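Local coordinates for type IV secretion system protein VirB11 (Brucella suis, PDB 2GZA), which hydrolyses ATP as a hexameric ATPase of the type IV secretion system, a machinery linked to virulence in this bacterium, at residues Leu195-Glu198 with Ile199-Gln203; Phe24-Glu27 with Pro28-Pro31; Gln103-Arg106 with Pro107-Glu111. All blocks are in the same frame, centred on the assembly; numbering follows the deposited sequence.

How the contacts relate
All three contacts are local, each formed where a regular element of the chain gives way to what follows it. Contact 2 joins the helices 13-26 and 30-34, contact 3 spans the exit of strand 101-105, and contact 1 the exit of helix 188-196. Contacts 2 and 3 lie on the same side of the chain's centre, with about 7 Å between nearest atoms and 20 Å between centres. Contact 1 is more distant, its centre 23 Å from that of contact 3 and 31 Å from that of contact 2. It alone is near the predicted ATP site: the Met196 side chain lies about 8 Å from that of Thr189, in the Walker A region, whereas contacts 2 and 3 are away from it.

Contact 1 (Leu195-Glu198 with Ile199-Gln203); sequences LMQE and IPFDQ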
loop_
_atom_site.group_PDB
_atom_site.type_symbol
_atom_site.label_atom_id
_atom_site.label_comp_id
_atom_site.label_asym_id
_atom_site.label_seq_id
_atom_site.Cartn_x
_atom_site.Cartn_y
_atom_site.Cartn_z
ATOM N N LEU C 195 -10.307 -28.516 30.783
ATOM C CA LEU C 195 -11.367 -27.542 30.519
ATOM C C LEU C 195 -12.526 -28.129 29.720
ATOM O O LEU C 195 -13.679 -27.727 29.893
ATOM C CB LEU C 195 -10.813 -26.308 29.797
ATOM C CG LEU C 195 -9.881 -25.373 30.571
ATOM C CD1 LEU C 195 -9.298 -24.327 29.644
ATOM C CD2 LEU C 195 -10.588 -24.713 31.748
ATOM N N MET C 196 -12.213 -29.079 28.845
ATOM C CA MET C 196 -13.216 -29.755 28.029
ATOM C C MET C 196 -14.135 -30.638 28.862
ATOM O O MET C 196 -15.291 -30.859 28.489
ATOM C CB MET C 196 -12.545 -30.568 26.927
ATOM C CG MET C 196 -12.227 -29.783 25.664
ATOM S SD MET C 196 -10.841 -30.444 24.697
ATOM C CE MET C 196 -11.254 -32.173 24.569
ATOM N N GLN C 197 -13.629 -31.133 29.987
ATOM C CA GLN C 197 -14.441 -31.941 30.893
ATOM C C GLN C 197 -15.528 -31.110 31.577
ATOM O O GLN C 197 -16.466 -31.652 32.146
ATOM C CB GLN C 197 -13.557 -32.661 31.912
ATOM C CG GLN C 197 -12.700 -33.778 31.323
ATOM C CD GLN C 197 -13.513 -34.821 30.564
ATOM O OE1 GLN C 197 -13.308 -35.031 29.370
ATOM N NE2 GLN C 197 -14.445 -35.468 31.253
ATOM N N GLU C 198 -15.397 -29.791 31.500
ATOM C CA GLU C 198 -16.374 -28.863 32.071
ATOM C C GLU C 198 -17.522 -28.549 31.112
ATOM O O GLU C 198 -18.513 -27.934 31.508
ATOM C CB GLU C 198 -15.700 -27.560 32.512
ATOM C CG GLU C 198 -14.575 -27.724 33.527
ATOM C CD GLU C 198 -14.995 -28.467 34.788
ATOM O OE1 GLU C 198 -14.181 -29.277 35.285
ATOM O OE2 GLU C 198 -16.126 -28.247 35.283
ATOM N N ILE C 199 -17.376 -28.951 29.851
ATOM C CA ILE C 199 -18.448 -28.835 28.867
ATOM C C ILE C 199 -19.529 -29.872 29.195
ATOM O O ILE C 199 -19.208 -31.033 29.443
ATOM C CB ILE C 199 -17.921 -29.024 27.410
ATOM C CG1 ILE C 199 -16.731 -28.094 27.143
ATOM C CG2 ILE C 199 -19.034 -28.790 26.378
ATOM C CD1 ILE C 199 -15.978 -28.374 25.867
ATOM N N PRO C 200 -20.805 -29.446 29.240
ATOM C CA PRO C 200 -21.923 -30.360 29.494
ATOM C C PRO C 200 -21.920 -31.521 28.509
ATOM O O PRO C 200 -21.729 -31.309 27.312
ATOM C CB PRO C 200 -23.154 -29.479 29.284
ATOM C CG PRO C 200 -22.675 -28.096 29.586
ATOM C CD PRO C 200 -21.267 -28.055 29.076
ATOM N N PHE C 201 -22.129 -32.728 29.025
ATOM C CA PHE C 201 -21.938 -33.965 28.279
ATOM C C PHE C 201 -22.936 -34.172 27.141
ATOM O O PHE C 201 -22.757 -35.063 26.308
ATOM C CB PHE C 201 -21.974 -35.160 29.234
ATOM C CG PHE C 201 -20.919 -35.107 30.309
ATOM C CD1 PHE C 201 -21.184 -35.603 31.574
ATOM C CD2 PHE C 201 -19.659 -34.556 30.058
ATOM C CE1 PHE C 201 -20.213 -35.562 32.570
ATOM C CE2 PHE C 201 -18.687 -34.508 31.052
ATOM C CZ PHE C 201 -18.965 -35.012 32.306
ATOM N N ASP C 202 -23.977 -33.347 27.102
ATOM C CA ASP C 202 -25.032 -33.474 26.093
ATOM C C ASP C 202 -24.847 -32.541 24.894
ATOM O O ASP C 202 -25.701 -32.481 24.000
ATOM C CB ASP C 202 -26.413 -33.261 26.728
ATOM C CG ASP C 202 -26.608 -31.853 27.273
ATOM O OD1 ASP C 202 -25.606 -31.144 27.516
ATOM O OD2 ASP C 202 -27.779 -31.455 27.460
ATOM N N GLN C 203 -23.734 -31.813 24.885
ATOM C CA GLN C 203 -23.428 -30.892 23.799
ATOM C C GLN C 203 -22.629 -31.578 22.702
ATOM O O GLN C 203 -21.818 -32.462 22.971
ATOM C CB GLN C 203 -22.679 -29.672 24.326
ATOM C CG GLN C 203 -23.547 -28.719 25.141
ATOM C CD GLN C 203 -22.830 -27.436 25.533
ATOM O OE1 GLN C 203 -21.726 -27.155 25.074
ATOM N NE2 GLN C 203 -23.461 -26.653 26.388
#
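Met196 and Ile199 lie side by side and point the same way, the methionine in the last turn of helix 188-196 and the isoleucine in the loop after it. Contact is made by the delta methyl of Ile199: CD1 packs 4.0 Å from Met196 CG. It gets there because CG1 is anti to the carbonyl carbon (chi1 -52°), which sends CG1 back toward Met196, 3.4 Å from Met196 O, and the extended chi2 (169°) carries CD1 on to the methionine CG. The same carbonyl accepts the backbone bond that closes a type I turn, Ile199 N to Met196 O at 3.1 Å. Further on, the Phe201 ring comes back toward the turn, its CE2 3.8 Å from Gln197 O in an oblique approach; His219 meets this ring edge-to-face. Val172 of helix 164-173 touches Ile199, while Leu257 of strand 255-258 touches Met196. Chemically, the helix exit combines a buried apolar pair with a turn carbonyl that is bonded to the chain, and also weakly to His219 NE2, while the Gln197 amide and the Glu198 carboxylate have their polar partners outside the turn, in a hydrogen bond to Asp218 and a salt bridge to Arg169.

Contact 2 (Phe24-Glu27 with Pro28-Pro31); sequences FHLE and PLRP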
loop_
_atom_site.group_PDB
_atom_site.type_symbol
_atom_site.label_atom_id
_atom_site.label_comp_id
_atom_site.label_asym_id
_atom_site.label_seq_id
_atom_site.Cartn_x
_atom_site.Cartn_y
_atom_site.Cartn_z
ATOM N N PHE C 24 -31.904 -44.854 -1.643
ATOM C CA PHE C 24 -31.677 -46.237 -1.255
ATOM C C PHE C 24 -30.757 -46.308 -0.045
ATOM O O PHE C 24 -31.067 -46.991 0.931
ATOM C CB PHE C 24 -31.073 -47.023 -2.426
ATOM C CG PHE C 24 -30.896 -48.492 -2.155
ATOM C CD1 PHE C 24 -31.936 -49.387 -2.390
ATOM C CD2 PHE C 24 -29.679 -48.986 -1.679
ATOM C CE1 PHE C 24 -31.775 -50.745 -2.142
ATOM C CE2 PHE C 24 -29.510 -50.344 -1.431
ATOM C CZ PHE C 24 -30.564 -51.223 -1.662
ATOM N N HIS C 25 -29.635 -45.594 -0.112
ATOM C CA HIS C 25 -28.669 -45.563 0.978
ATOM C C HIS C 25 -29.103 -44.672 2.147
ATOM O O HIS C 25 -28.493 -44.717 3.220
ATOM C CB HIS C 25 -27.267 -45.183 0.465
ATOM C CG HIS C 25 -26.759 -46.077 -0.620
ATOM N ND1 HIS C 25 -26.455 -47.401 -0.412
ATOM C CD2 HIS C 25 -26.504 -45.836 -1.926
ATOM C CE1 HIS C 25 -26.044 -47.940 -1.542
ATOM N NE2 HIS C 25 -26.065 -47.011 -2.477
ATOM N N LEU C 26 -30.152 -43.878 1.938
ATOM C CA LEU C 26 -30.720 -43.055 2.997
ATOM C C LEU C 26 -31.759 -43.791 3.834
ATOM O O LEU C 26 -32.179 -43.294 4.874
ATOM C CB LEU C 26 -31.316 -41.778 2.413
ATOM C CG LEU C 26 -30.302 -40.688 2.075
ATOM C CD1 LEU C 26 -31.019 -39.506 1.465
ATOM C CD2 LEU C 26 -29.554 -40.280 3.328
ATOM N N GLU C 27 -32.145 -44.981 3.381
ATOM C CA GLU C 27 -33.190 -45.800 4.010
ATOM C C GLU C 27 -33.092 -46.021 5.518
ATOM O O GLU C 27 -34.109 -45.949 6.205
ATOM C CB GLU C 27 -33.303 -47.161 3.308
ATOM C CG GLU C 27 -34.582 -47.344 2.490
ATOM C CD GLU C 27 -35.788 -47.720 3.340
ATOM O OE1 GLU C 27 -36.342 -48.818 3.138
ATOM O OE2 GLU C 27 -36.188 -46.931 4.213
ATOM N N PRO C 28 -31.884 -46.319 6.043
ATOM C CA PRO C 28 -31.810 -46.511 7.491
ATOM C C PRO C 28 -32.008 -45.237 8.307
ATOM O O PRO C 28 -32.127 -45.324 9.528
ATOM C CB PRO C 28 -30.395 -47.063 7.707
ATOM C CG PRO C 28 -29.892 -47.450 6.360
ATOM C CD PRO C 28 -30.566 -46.533 5.414
ATOM N N LEU C 29 -32.052 -44.082 7.641
ATOM C CA LEU C 29 -32.269 -42.784 8.294
ATOM C C LEU C 29 -33.672 -42.238 8.030
ATOM O O LEU C 29 -34.020 -41.137 8.472
ATOM C CB LEU C 29 -31.199 -41.774 7.855
ATOM C CG LEU C 29 -29.740 -42.142 8.155
ATOM C CD1 LEU C 29 -28.775 -41.108 7.597
ATOM C CD2 LEU C 29 -29.509 -42.349 9.651
ATOM N N ARG C 30 -34.468 -43.039 7.328
ATOM C CA ARG C 30 -35.823 -42.690 6.911
ATOM C C ARG C 30 -36.723 -42.191 8.048
ATOM O O ARG C 30 -37.380 -41.167 7.884
ATOM C CB ARG C 30 -36.451 -43.871 6.155
ATOM C CG ARG C 30 -37.442 -43.492 5.050
ATOM C CD ARG C 30 -36.777 -43.309 3.677
ATOM N NE ARG C 30 -36.024 -42.060 3.559
ATOM C CZ ARG C 30 -36.575 -40.858 3.416
ATOM N NH1 ARG C 30 -37.893 -40.727 3.380
ATOM N NH2 ARG C 30 -35.811 -39.779 3.319
ATOM N N PRO C 31 -36.744 -42.894 9.201
ATOM C CA PRO C 31 -37.567 -42.448 10.335
ATOM C C PRO C 31 -37.296 -41.012 10.791
ATOM O O PRO C 31 -38.251 -40.264 11.024
ATOM C CB PRO C 31 -37.207 -43.448 11.438
ATOM C CG PRO C 31 -36.782 -44.666 10.705
ATOM C CD PRO C 31 -36.048 -44.158 9.509
#
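Glu27 and Arg30 are brought together by first torsions that both lie between the staggered positions, chi1 -110° and -148°, followed by a bend at chi2 in each chain and a second bend at chi3 in the arginine. The two side chains cross at about a right angle, and the carboxylate meets the aliphatic part of Arg30, not its charged end: Glu27 OE2 lies 3.6 Å from Arg30 CB and 3.7 Å from Arg30 CD. From the same oxygen, Arg30 NE is 4.9 Å away, so the opposite charges are neighbours without contact, and the guanidinium plane is turned 53° from that of the carboxylate. The guanidinium makes its salt bridge to Asp34 instead, a turn further along helix 30-34. The backbone here passes from helix 13-26 through a short 3-10 turn into helix 30-34. Successive i to i+3 bonds mark it, Leu29 N to Leu26 O at 2.9 Å and Arg30 N to Glu27 O at 3.1 Å. Pro28 has no N-H to continue the preceding helix; its CD rests instead 3.5 Å from His25 O. On the buried flank, Leu26 CD2 and Leu29 CD1 approach to 4.4 Å, a loose apolar touch. Leu73 of helix 67-81 packs on Leu26, and His69 of the same helix touches Pro28.

Contact 3 (Gln103-Arg106 with Pro107-Glu111); sequences QIVR and PPACE
Arg106 meets the two prolines that follow it along much of its length. Its CB lies beside the peptide nitrogen of the first, 3.2 Å from Pro107 N. The next carbon is set between the backbone N and the carbonyl carbon (chi1 70°), which keeps CG near the same nitrogen, 3.8 Å from Pro107 N. Bends at chi2 and chi3 then carry the chain over to the second proline: Arg106 NE comes 3.7 Å from Pro108 CD. At the tip, NH2 reaches that carbon at 4.2 Å, and Pro108 CD sits at the edge of the guanidinium and in its plane. The Arg106 side chain as a whole crosses that of Pro107 at about a right angle.

The backbone itself folds into a tight turn as strand 101-105 runs out into the loop leading to strand 116-120, its antiparallel neighbour. Arg106 O takes a bond from Ala109 N, at 3.0 Å, and a weak one from Cys110 N, at 3.4 Å. Val105 closes the inner side: with CG1 anti to the backbone N, that methyl packs 3.6 Å from Ala109 CB and also touches Cys110 CB. Leu225 of strand 222-226 packs on both Val105 and Cys110, and Ala109 shares a backbone bond with Phe226, so the turn joins the six-stranded antiparallel sheet to the parallel one. Neither proline nitrogen has a hydrogen to give; the amides of Ala109 and, weakly, Cys110 are the ones that turn to Arg106 O, while the guanidinium meets the prolines' CD carbons by van der Waals contact, with no hydrogen bond between them.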
loop_
_atom_site.group_PDB
_atom_site.type_symbol
_atom_site.label_atom_id
_atom_site.label_comp_id
_atom_site.label_asym_id
_atom_site.label_seq_id
_atom_site.Cartn_x
_atom_site.Cartn_y
_atom_site.Cartn_z
ATOM N N GLN C 103 -23.554 -32.722 4.832
ATOM C CA GLN C 103 -22.106 -32.697 4.884
ATOM C C GLN C 103 -21.560 -34.043 5.282
ATOM O O GLN C 103 -21.983 -34.630 6.278
ATOM C CB GLN C 103 -21.583 -31.598 5.792
ATOM C CG GLN C 103 -20.932 -30.486 5.004
ATOM C CD GLN C 103 -19.425 -30.635 4.905
ATOM O OE1 GLN C 103 -18.751 -29.807 4.294
ATOM N NE2 GLN C 103 -18.879 -31.682 5.525
ATOM N N ILE C 104 -20.633 -34.534 4.472
ATOM C CA ILE C 104 -20.002 -35.818 4.714
ATOM C C ILE C 104 -18.485 -35.687 4.780
ATOM O O ILE C 104 -17.849 -35.124 3.883
ATOM C CB ILE C 104 -20.411 -36.890 3.673
ATOM C CG1 ILE C 104 -21.937 -37.061 3.651
ATOM C CG2 ILE C 104 -19.723 -38.227 3.980
ATOM C CD1 ILE C 104 -22.446 -38.113 2.689
ATOM N N VAL C 105 -17.923 -36.196 5.870
ATOM C CA VAL C 105 -16.479 -36.304 6.030
ATOM C C VAL C 105 -16.112 -37.778 6.159
ATOM O O VAL C 105 -16.710 -38.502 6.954
ATOM C CB VAL C 105 -15.969 -35.547 7.272
ATOM C CG1 VAL C 105 -14.448 -35.382 7.214
ATOM C CG2 VAL C 105 -16.648 -34.201 7.394
ATOM N N ARG C 106 -15.137 -38.219 5.366
ATOM C CA ARG C 106 -14.669 -39.603 5.428
ATOM C C ARG C 106 -13.212 -39.744 5.939
ATOM O O ARG C 106 -12.465 -38.766 5.937
ATOM C CB ARG C 106 -14.922 -40.351 4.108
ATOM C CG ARG C 106 -14.074 -39.927 2.940
ATOM C CD ARG C 106 -13.816 -41.096 2.009
ATOM N NE ARG C 106 -12.607 -41.833 2.389
ATOM C CZ ARG C 106 -12.303 -43.059 1.979
ATOM N NH1 ARG C 106 -13.116 -43.721 1.166
ATOM N NH2 ARG C 106 -11.178 -43.629 2.390
ATOM N N PRO C 107 -12.838 -40.958 6.402
ATOM C CA PRO C 107 -11.687 -41.474 7.159
ATOM C C PRO C 107 -10.247 -40.930 7.116
ATOM O O PRO C 107 -9.528 -41.137 8.099
ATOM C CB PRO C 107 -11.689 -42.944 6.805
ATOM C CG PRO C 107 -13.097 -43.241 6.831
ATOM C CD PRO C 107 -13.783 -42.061 6.174
ATOM N N PRO C 108 -9.762 -40.340 6.010
ATOM C CA PRO C 108 -8.521 -39.654 6.415
ATOM C C PRO C 108 -8.841 -38.395 7.233
ATOM O O PRO C 108 -8.195 -38.145 8.251
ATOM C CB PRO C 108 -7.826 -39.324 5.094
ATOM C CG PRO C 108 -8.921 -39.329 4.071
ATOM C CD PRO C 108 -10.037 -40.237 4.567
ATOM N N ALA C 109 -9.857 -37.642 6.819
ATOM C CA ALA C 109 -10.188 -36.383 7.477
ATOM C C ALA C 109 -10.995 -36.524 8.777
ATOM O O ALA C 109 -11.096 -35.571 9.544
ATOM C CB ALA C 109 -10.876 -35.442 6.506
ATOM N N CYS C 110 -11.565 -37.701 9.020
ATOM C CA CYS C 110 -12.227 -37.995 10.294
ATOM C C CYS C 110 -11.678 -39.290 10.888
ATOM O O CYS C 110 -10.977 -40.023 10.211
ATOM C CB CYS C 110 -13.746 -38.089 10.123
ATOM S SG CYS C 110 -14.334 -39.600 9.309
ATOM N N GLU C 111 -12.008 -39.560 12.148
ATOM C CA GLU C 111 -11.577 -40.764 12.862
ATOM C C GLU C 111 -11.722 -42.013 12.004
ATOM O O GLU C 111 -12.770 -42.223 11.384
ATOM C CB GLU C 111 -12.396 -40.924 14.145
ATOM C CG GLU C 111 -11.931 -42.014 15.121
ATOM C CD GLU C 111 -12.854 -42.176 16.336
ATOM O OE1 GLU C 111 -13.532 -41.212 16.729
ATOM O OE2 GLU C 111 -12.903 -43.281 16.910
#